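Local coordinates for protein alginate lyase (Aplysia kurodai, PDB 5GMT) that cleaves alginate as a polysaccharide lyase of family 14, with specificity for polymannuronate, at residues 51-56 with 262-267; 188-193 with 215-220. All coordinates share one frame; numbering follows the deposited sequence.

Contacts 1 and 2 lie about 13 Å apart, centre to centre, on one antiparallel sheet of a fold from the concanavalin clan, each roughly 18 Å from the centre of the chain. Contact 1 lays a loop over the strand of 262-267; contact 2 (188-193 with 215-220) is the open end of the hairpin of strands 191-199 and 208-216, and along the chain it is nested inside the loop that contact 1 closes. Trp191 joins them: its NE1 probably donates to His53 O at 2.8 Å, and its six-membered ring packs against Lys266, with CH2 3.6 Å from Lys266 CD. Strand 92-102 runs between strands 191-199 and 261-272 and pairs with both.

Contact 1 (51-56 with 262-267); sequences TKHSSS and YSYFKN
The irregular loop 51-56, which joins strands 47-50 and 58-63, passes over one face of strand 262-267 without a backbone bond to it, the CA atoms of His53 and Tyr264 standing 8.1 Å apart. Side chains therefore bridge the distance. Tyr264, with CG anti to its carbonyl carbon, raises its ring toward the loop, and His53 meets it in a T-shaped stack. The imidazole points its CD2 edge down onto the phenol face, the planes at 89° and CD2 3.4 Å from Tyr264 CZ. Against one face of the imidazole Lys52 lays its methylene CG, 3.6 Å from the plane and over the ring centre. The lysine chain then bends at chi3 (-79°), so that NZ donates to a water at 2.8 Å; that water in turn donates to Tyr264 OH. Farther along, Lys266 climbs from the strand with CG in the crowded position between N and the carbonyl carbon, and its CD packs 3.7 Å from Ser54 CB. Serine is small enough for this approach, and its OG reaches ahead to donate a hydrogen bond to Ser56 O at 2.6 Å, tying the loop to itself. Lys266 NZ is directed to Asp98 in a salt bridge, while its cation also meets the Trp191 ring. Glu102 OE1 is hydrogen-bonded to both His53 NE2 and Tyr264 OH, which holds the imidazole in its rotation and pins the tip of the phenol. An alanine at Tyr264 would remove the face beneath His53 and the hydroxyl between Glu102 and the water, and would probably loosen the loop over the strand. Tyrosine thus serves twice, by its aromatic face and by its polar tip, and the carboxylate shared with His53 would probably favour a protonated imidazole.

Contact 2 (188-193 with 215-220); sequences NNKWHS and QAEGHS
Strands 191-199 and 208-216 form an antiparallel hairpin, and these segments are its open end, where regular pairing gives way to bonds made by side chains. The tight part is the backbone. Ser193 and Gln215 exchange two hydrogen bonds, N to O in each direction, the shorter from Ser193 N to Gln215 O at 2.8 Å. The neighbouring non-hydrogen-bonded pair, His192 and Ala216, brings its CA atoms to 4.2 Å. Alanine suits this close approach: its CB lies 3.5 Å from His192 CD2, while the histidine's nitrogens bond elsewhere, NE2 to Met187 and ND1 to Val99. Beyond this pair, Glu217 N still donates to Trp191 O at 2.9 Å, in the carbonyl plane. The reciprocal bond comes from a side chain: Glu217, CG in the crowded position (chi1 55°) and the chain extended beyond it, sends OE1 back to Trp191 N, 2.9 Å away. The bond is nearly straight, 172° at the hydrogen, though the N-H meets the oxygen from above the carboxylate plane. The same OE1 lies at the edge of the indole, near CD1.

The outer side is looser and more exposed. A type II turn from Ala216 to His219 carries the chain away, with Gly218 at a positive phi where a CB would strike the preceding carbonyl oxygen. Lys190 reaches across with its chain bent at chi4, and NZ donates to Glu217 O at 3.1 Å from above the carbonyl plane. Lys190 CE passes 3.8 Å from His219 NE2, the side chains crossing at about right angles. Gln215 NE2, by contrast, grips His219 O almost in its own amide plane. Glu217 is thus held through its amide, carbonyl and carboxylate, and its negative charge would probably be steadied by the ammonium of Lys190, 5.3 Å from OE1.

Contact 1 (51-56 with 262-267)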
ATOM      1  N   THR A  51      21.206  -6.457   2.663  1.00  9.18           N
ATOM      2  CA  THR A  51      21.308  -7.568   1.720  1.00 11.09           C
ATOM      3  C   THR A  51      21.154  -8.919   2.419  1.00 11.72           C
ATOM      4  O   THR A  51      21.480  -9.960   1.849  1.00 12.78           O
ATOM      5  CB  THR A  51      22.659  -7.541   0.990  1.00 14.32           C
ATOM      6  OG1 THR A  51      23.705  -7.414   1.960  1.00 12.43           O
ATOM      7  CG2 THR A  51      22.726  -6.351   0.053  1.00 12.34           C
ATOM      8  N   LYS A  52      20.645  -8.910   3.648  1.00 10.61           N
ATOM      9  CA  LYS A  52      20.535 -10.142   4.424  1.00 11.69           C
ATOM     10  C   LYS A  52      19.708 -11.219   3.721  1.00 12.37           C
ATOM     11  O   LYS A  52      20.047 -12.403   3.785  1.00 16.10           O
ATOM     12  CB  LYS A  52      19.941  -9.863   5.810  1.00 11.73           C
ATOM     13  CG  LYS A  52      19.582 -11.143   6.562  1.00 14.41           C
ATOM     14  CD  LYS A  52      19.052 -10.866   7.953  1.00 16.60           C
ATOM     15  CE  LYS A  52      20.174 -10.572   8.930  1.00 15.40           C
ATOM     16  NZ  LYS A  52      19.688 -10.625  10.338  1.00 13.29           N
ATOM     17  N   HIS A  53      18.652 -10.811   3.020  1.00  9.67           N
ATOM     18  CA  HIS A  53      17.723 -11.774   2.426  1.00 11.61           C
ATOM     19  C   HIS A  53      17.722 -11.775   0.910  1.00 10.18           C
ATOM     20  O   HIS A  53      16.934 -12.483   0.280  1.00 10.76           O
ATOM     21  CB  HIS A  53      16.301 -11.497   2.937  1.00  9.69           C
ATOM     22  CG  HIS A  53      16.172 -11.617   4.421  1.00 11.62           C
ATOM     23  ND1 HIS A  53      16.323 -12.815   5.083  1.00 14.47           N
ATOM     24  CD2 HIS A  53      15.918 -10.690   5.375  1.00 10.22           C
ATOM     25  CE1 HIS A  53      16.163 -12.625   6.380  1.00 13.06           C
ATOM     26  NE2 HIS A  53      15.919 -11.344   6.584  1.00 10.85           N
ATOM     27  N   SER A  54      18.612 -10.999   0.308  1.00 12.57           N
ATOM     28  CA  SER A  54      18.588 -10.870  -1.138  1.00 14.61           C
ATOM     29  C   SER A  54      19.869 -10.262  -1.685  1.00 13.64           C
ATOM     30  O   SER A  54      20.509  -9.426  -1.034  1.00 13.51           O
ATOM     31  CB  SER A  54      17.390 -10.017  -1.560  1.00 10.98           C
ATOM     32  OG  SER A  54      17.511  -8.719  -1.009  1.00 11.83           O
ATOM     33  N   SER A  55      20.240 -10.683  -2.888  1.00 13.55           N
ATOM     34  CA  SER A  55      21.390 -10.110  -3.570  1.00 19.21           C
ATOM     35  C   SER A  55      21.183  -8.625  -3.814  1.00 17.90           C
ATOM     36  O   SER A  55      22.094  -7.817  -3.615  1.00 20.57           O
ATOM     37  CB  SER A  55      21.642 -10.840  -4.885  1.00 25.83           C
ATOM     38  OG  SER A  55      21.853 -12.217  -4.640  1.00 37.12           O
ATOM     39  N   SER A  56      19.982  -8.267  -4.250  1.00 16.24           N
ATOM     40  CA  SER A  56      19.625  -6.864  -4.409  1.00 15.72           C
ATOM     41  C   SER A  56      19.526  -6.232  -3.029  1.00 10.96           C
ATOM     42  O   SER A  56      18.879  -6.787  -2.145  1.00 14.87           O
ATOM     43  CB  SER A  56      18.301  -6.714  -5.169  1.00 17.24           C
ATOM     44  OG  SER A  56      18.432  -7.109  -6.525  1.00 25.03           O
ATOM     45  N   TYR A 262      11.365  -6.613  11.301  1.00 10.67           N
ATOM     46  CA  TYR A 262      11.873  -5.914  10.131  1.00 10.08           C
ATOM     47  C   TYR A 262      11.163  -6.337   8.859  1.00  9.80           C
ATOM     48  O   TYR A 262      10.876  -7.523   8.637  1.00  9.39           O
ATOM     49  CB  TYR A 262      13.375  -6.175   9.943  1.00  7.87           C
ATOM     50  CG  TYR A 262      14.240  -5.953  11.154  1.00  9.24           C
ATOM     51  CD1 TYR A 262      14.311  -6.907  12.157  1.00  8.34           C
ATOM     52  CD2 TYR A 262      15.023  -4.809  11.274  1.00  7.00           C
ATOM     53  CE1 TYR A 262      15.118  -6.717  13.258  1.00 10.17           C
ATOM     54  CE2 TYR A 262      15.838  -4.610  12.369  1.00  8.42           C
ATOM     55  CZ  TYR A 262      15.873  -5.570  13.364  1.00 10.13           C
ATOM     56  OH  TYR A 262      16.683  -5.394  14.458  1.00 10.77           O
ATOM     57  N   SER A 263      10.925  -5.370   7.990  1.00  7.79           N
ATOM     58  CA  SER A 263      10.481  -5.692   6.657  1.00  7.07           C
ATOM     59  C   SER A 263      11.536  -5.237   5.661  1.00  8.06           C
ATOM     60  O   SER A 263      12.297  -4.306   5.926  1.00  7.74           O
ATOM     61  CB  SER A 263       9.119  -5.053   6.348  1.00  7.11           C
ATOM     62  OG  SER A 263       9.147  -3.643   6.497  1.00  8.90           O
ATOM     63  N   TYR A 264      11.574  -5.912   4.521  1.00  6.33           N
ATOM     64  CA  TYR A 264      12.523  -5.620   3.455  1.00  7.18           C
ATOM     65  C   TYR A 264      11.773  -5.491   2.145  1.00  6.56           C
ATOM     66  O   TYR A 264      10.950  -6.340   1.833  1.00  8.41           O
ATOM     67  CB  TYR A 264      13.561  -6.740   3.315  1.00  9.91           C
ATOM     68  CG  TYR A 264      14.352  -7.039   4.561  1.00  8.18           C
ATOM     69  CD1 TYR A 264      13.753  -7.639   5.666  1.00  7.67           C
ATOM     70  CD2 TYR A 264      15.714  -6.756   4.620  1.00  8.40           C
ATOM     71  CE1 TYR A 264      14.492  -7.925   6.818  1.00  8.89           C
ATOM     72  CE2 TYR A 264      16.462  -7.045   5.765  1.00  8.65           C
ATOM     73  CZ  TYR A 264      15.842  -7.627   6.850  1.00  8.76           C
ATOM     74  OH  TYR A 264      16.569  -7.917   7.974  1.00  9.77           O
ATOM     75  N   PHE A 265      12.070  -4.461   1.363  1.00  6.70           N
ATOM     76  CA  PHE A 265      11.371  -4.265   0.102  1.00  7.18           C
ATOM     77  C   PHE A 265      12.374  -4.178  -1.033  1.00  7.26           C
ATOM     78  O   PHE A 265      13.395  -3.502  -0.913  1.00  6.95           O
ATOM     79  CB  PHE A 265      10.518  -2.988   0.119  1.00  7.50           C
ATOM     80  CG  PHE A 265       9.443  -2.978   1.167  1.00  7.70           C
ATOM     81  CD1 PHE A 265       9.728  -2.590   2.468  1.00  7.79           C
ATOM     82  CD2 PHE A 265       8.130  -3.308   0.838  1.00  5.68           C
ATOM     83  CE1 PHE A 265       8.737  -2.558   3.436  1.00  7.99           C
ATOM     84  CE2 PHE A 265       7.135  -3.285   1.802  1.00  6.46           C
ATOM     85  CZ  PHE A 265       7.437  -2.903   3.102  1.00  7.06           C
ATOM     86  N   LYS A 266      12.075  -4.861  -2.127  1.00  6.85           N
ATOM     87  CA  LYS A 266      12.893  -4.758  -3.332  1.00  8.07           C
ATOM     88  C   LYS A 266      12.015  -4.905  -4.580  1.00 10.16           C
ATOM     89  O   LYS A 266      10.823  -5.187  -4.468  1.00  7.01           O
ATOM     90  CB  LYS A 266      13.997  -5.821  -3.315  1.00  6.64           C
ATOM     91  CG  LYS A 266      13.469  -7.249  -3.445  1.00  8.35           C
ATOM     92  CD  LYS A 266      14.607  -8.285  -3.358  1.00 11.95           C
ATOM     93  CE  LYS A 266      14.079  -9.708  -3.452  1.00 11.70           C
ATOM     94  NZ  LYS A 266      13.414  -9.999  -4.779  1.00 14.27           N
ATOM     95  N   ASN A 267      12.595  -4.695  -5.762  1.00  8.72           N
ATOM     96  CA  ASN A 267      11.910  -5.026  -7.014  1.00  7.61           C
ATOM     97  C   ASN A 267      10.547  -4.318  -7.166  1.00  7.79           C
ATOM     98  O   ASN A 267       9.544  -4.951  -7.492  1.00  8.62           O
ATOM     99  CB  ASN A 267      11.734  -6.548  -7.101  1.00  9.33           C
ATOM    100  CG  ASN A 267      11.414  -7.026  -8.503  1.00 20.79           C
ATOM    101  OD1 ASN A 267      11.604  -6.296  -9.478  1.00 25.50           O
ATOM    102  ND2 ASN A 267      10.918  -8.265  -8.614  1.00 24.09           N
TER
HETATM  103  O   HOH W   1      17.896  -8.537  10.444  1.00 13.34           O

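Contact 2 (188-193 with 215-220)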
ATOM      1  N   ASN A 188       5.454 -15.351   7.989  1.00 14.12           N
ATOM      2  CA  ASN A 188       6.708 -14.982   8.634  1.00 13.89           C
ATOM      3  C   ASN A 188       7.924 -15.601   7.946  1.00 16.36           C
ATOM      4  O   ASN A 188       7.861 -16.727   7.443  1.00 12.81           O
ATOM      5  CB  ASN A 188       6.667 -15.396  10.105  1.00 16.19           C
ATOM      6  CG  ASN A 188       7.848 -14.875  10.894  1.00 17.17           C
ATOM      7  OD1 ASN A 188       8.488 -13.899  10.507  1.00 16.87           O
ATOM      8  ND2 ASN A 188       8.129 -15.516  12.023  1.00 17.90           N
ATOM      9  N   ASN A 189       9.014 -14.835   7.907  1.00 14.80           N
ATOM     10  CA  ASN A 189      10.319 -15.291   7.422  1.00 13.59           C
ATOM     11  C   ASN A 189      10.312 -15.780   5.981  1.00 15.39           C
ATOM     12  O   ASN A 189      11.024 -16.730   5.622  1.00 13.55           O
ATOM     13  CB  ASN A 189      10.859 -16.383   8.357  1.00 14.84           C
ATOM     14  CG  ASN A 189      11.060 -15.874   9.779  1.00 19.75           C
ATOM     15  OD1 ASN A 189      11.507 -14.742   9.985  1.00 22.38           O
ATOM     16  ND2 ASN A 189      10.695 -16.692  10.766  1.00 24.26           N
ATOM     17  N   LYS A 190       9.521 -15.111   5.144  1.00 10.81           N
ATOM     18  CA  LYS A 190       9.465 -15.430   3.726  1.00 12.03           C
ATOM     19  C   LYS A 190       9.386 -14.173   2.872  1.00  9.29           C
ATOM     20  O   LYS A 190       8.852 -13.160   3.315  1.00 10.31           O
ATOM     21  CB  LYS A 190       8.251 -16.304   3.424  1.00 12.91           C
ATOM     22  CG  LYS A 190       8.417 -17.774   3.775  1.00 13.98           C
ATOM     23  CD  LYS A 190       7.236 -18.560   3.212  1.00 18.75           C
ATOM     24  CE  LYS A 190       7.469 -20.062   3.291  1.00 23.23           C
ATOM     25  NZ  LYS A 190       8.609 -20.478   2.430  1.00 19.03           N
ATOM     26  N   TRP A 191       9.890 -14.265   1.647  1.00 10.30           N
ATOM     27  CA  TRP A 191       9.643 -13.254   0.633  1.00  8.89           C
ATOM     28  C   TRP A 191       8.240 -13.443   0.086  1.00 11.25           C
ATOM     29  O   TRP A 191       7.761 -14.579  -0.028  1.00 11.08           O
ATOM     30  CB  TRP A 191      10.650 -13.353  -0.513  1.00 10.78           C
ATOM     31  CG  TRP A 191      11.973 -12.720  -0.237  1.00  9.25           C
ATOM     32  CD1 TRP A 191      13.159 -13.359   0.002  1.00  9.10           C
ATOM     33  CD2 TRP A 191      12.255 -11.317  -0.187  1.00 10.02           C
ATOM     34  NE1 TRP A 191      14.160 -12.438   0.200  1.00  9.49           N
ATOM     35  CE2 TRP A 191      13.631 -11.175   0.089  1.00  9.56           C
ATOM     36  CE3 TRP A 191      11.471 -10.166  -0.349  1.00  9.38           C
ATOM     37  CZ2 TRP A 191      14.247  -9.929   0.214  1.00  9.37           C
ATOM     38  CZ3 TRP A 191      12.075  -8.927  -0.223  1.00  9.17           C
ATOM     39  CH2 TRP A 191      13.451  -8.813   0.055  1.00  8.69           C
ATOM     40  N   HIS A 192       7.597 -12.335  -0.266  1.00  8.76           N
ATOM     41  CA  HIS A 192       6.306 -12.362  -0.952  1.00 10.97           C
ATOM     42  C   HIS A 192       6.379 -11.470  -2.169  1.00 10.60           C
ATOM     43  O   HIS A 192       6.892 -10.353  -2.078  1.00 10.80           O
ATOM     44  CB  HIS A 192       5.174 -11.883  -0.045  1.00  9.12           C
ATOM     45  CG  HIS A 192       5.067 -12.639   1.235  1.00  9.04           C
ATOM     46  ND1 HIS A 192       6.019 -12.555   2.229  1.00 10.07           N
ATOM     47  CD2 HIS A 192       4.129 -13.509   1.681  1.00  9.67           C
ATOM     48  CE1 HIS A 192       5.668 -13.334   3.235  1.00 11.17           C
ATOM     49  NE2 HIS A 192       4.525 -13.925   2.929  1.00 12.98           N
ATOM     50  N   SER A 193       5.888 -11.945  -3.306  1.00  8.07           N
ATOM     51  CA  SER A 193       5.731 -11.048  -4.443  1.00  9.59           C
ATOM     52  C   SER A 193       4.307 -10.535  -4.398  1.00  9.02           C
ATOM     53  O   SER A 193       3.358 -11.311  -4.229  1.00 10.23           O
ATOM     54  CB  SER A 193       6.032 -11.743  -5.770  1.00 13.70           C
ATOM     55  OG  SER A 193       7.427 -11.918  -5.920  1.00 16.20           O
ATOM     56  N   GLN A 215       2.162 -13.862  -3.491  1.00 11.82           N
ATOM     57  CA  GLN A 215       2.771 -15.187  -3.532  1.00 12.15           C
ATOM     58  C   GLN A 215       3.971 -15.241  -2.610  1.00  8.99           C
ATOM     59  O   GLN A 215       4.978 -14.572  -2.838  1.00 10.29           O
ATOM     60  CB  GLN A 215       3.188 -15.563  -4.955  1.00 12.98           C
ATOM     61  CG  GLN A 215       3.754 -16.967  -5.042  1.00 14.95           C
ATOM     62  CD  GLN A 215       3.856 -17.472  -6.459  1.00 19.45           C
ATOM     63  OE1 GLN A 215       4.086 -16.704  -7.390  1.00 27.40           O
ATOM     64  NE2 GLN A 215       3.665 -18.778  -6.635  1.00 21.26           N
ATOM     65  N   ALA A 216       3.836 -16.024  -1.551  1.00  9.88           N
ATOM     66  CA  ALA A 216       4.951 -16.318  -0.671  1.00  9.41           C
ATOM     67  C   ALA A 216       5.856 -17.324  -1.371  1.00 13.80           C
ATOM     68  O   ALA A 216       5.371 -18.190  -2.103  1.00 14.10           O
ATOM     69  CB  ALA A 216       4.463 -16.849   0.641  1.00 12.27           C
ATOM     70  N   GLU A 217       7.168 -17.207  -1.185  1.00 12.39           N
ATOM     71  CA  GLU A 217       8.056 -18.075  -1.938  1.00 16.02           C
ATOM     72  C   GLU A 217       7.783 -19.521  -1.544  1.00 16.00           C
ATOM     73  O   GLU A 217       7.582 -19.830  -0.369  1.00 15.69           O
ATOM     74  CB  GLU A 217       9.524 -17.690  -1.726  1.00 18.50           C
ATOM     75  CG  GLU A 217       9.964 -17.642  -0.297  1.00 16.75           C
ATOM     76  CD  GLU A 217      11.404 -17.184  -0.159  1.00 13.52           C
ATOM     77  OE1 GLU A 217      11.685 -16.422   0.791  1.00 14.70           O
ATOM     78  OE2 GLU A 217      12.250 -17.587  -0.997  1.00 13.74           O
ATOM     79  N   GLY A 218       7.700 -20.386  -2.546  1.00 17.64           N
ATOM     80  CA  GLY A 218       7.399 -21.783  -2.313  1.00 20.50           C
ATOM     81  C   GLY A 218       5.928 -22.138  -2.356  1.00 21.49           C
ATOM     82  O   GLY A 218       5.575 -23.318  -2.376  1.00 20.78           O
ATOM     83  N   HIS A 219       5.061 -21.133  -2.387  1.00 16.21           N
ATOM     84  CA  HIS A 219       3.630 -21.388  -2.261  1.00 15.32           C
ATOM     85  C   HIS A 219       2.850 -20.873  -3.456  1.00 15.00           C
ATOM     86  O   HIS A 219       3.364 -20.110  -4.271  1.00 17.44           O
ATOM     87  CB  HIS A 219       3.088 -20.767  -0.969  1.00 12.88           C
ATOM     88  CG  HIS A 219       3.580 -21.449   0.269  1.00 20.15           C
ATOM     89  ND1 HIS A 219       2.810 -22.343   0.982  1.00 28.34           N
ATOM     90  CD2 HIS A 219       4.779 -21.400   0.897  1.00 21.15           C
ATOM     91  CE1 HIS A 219       3.509 -22.803   2.006  1.00 28.61           C
ATOM     92  NE2 HIS A 219       4.706 -22.244   1.978  1.00 20.99           N
ATOM     93  N   SER A 220       1.608 -21.329  -3.565  1.00 22.36           N
ATOM     94  CA  SER A 220       0.740 -20.903  -4.647  1.00 19.36           C
ATOM     95  C   SER A 220       0.335 -19.450  -4.472  1.00 15.93           C
ATOM     96  O   SER A 220       0.168 -18.959  -3.351  1.00 16.09           O
ATOM     97  CB  SER A 220      -0.507 -21.786  -4.725  1.00 20.05           C
ATOM     98  OG  SER A 220      -0.180 -23.063  -5.247  1.00 25.78           O
TER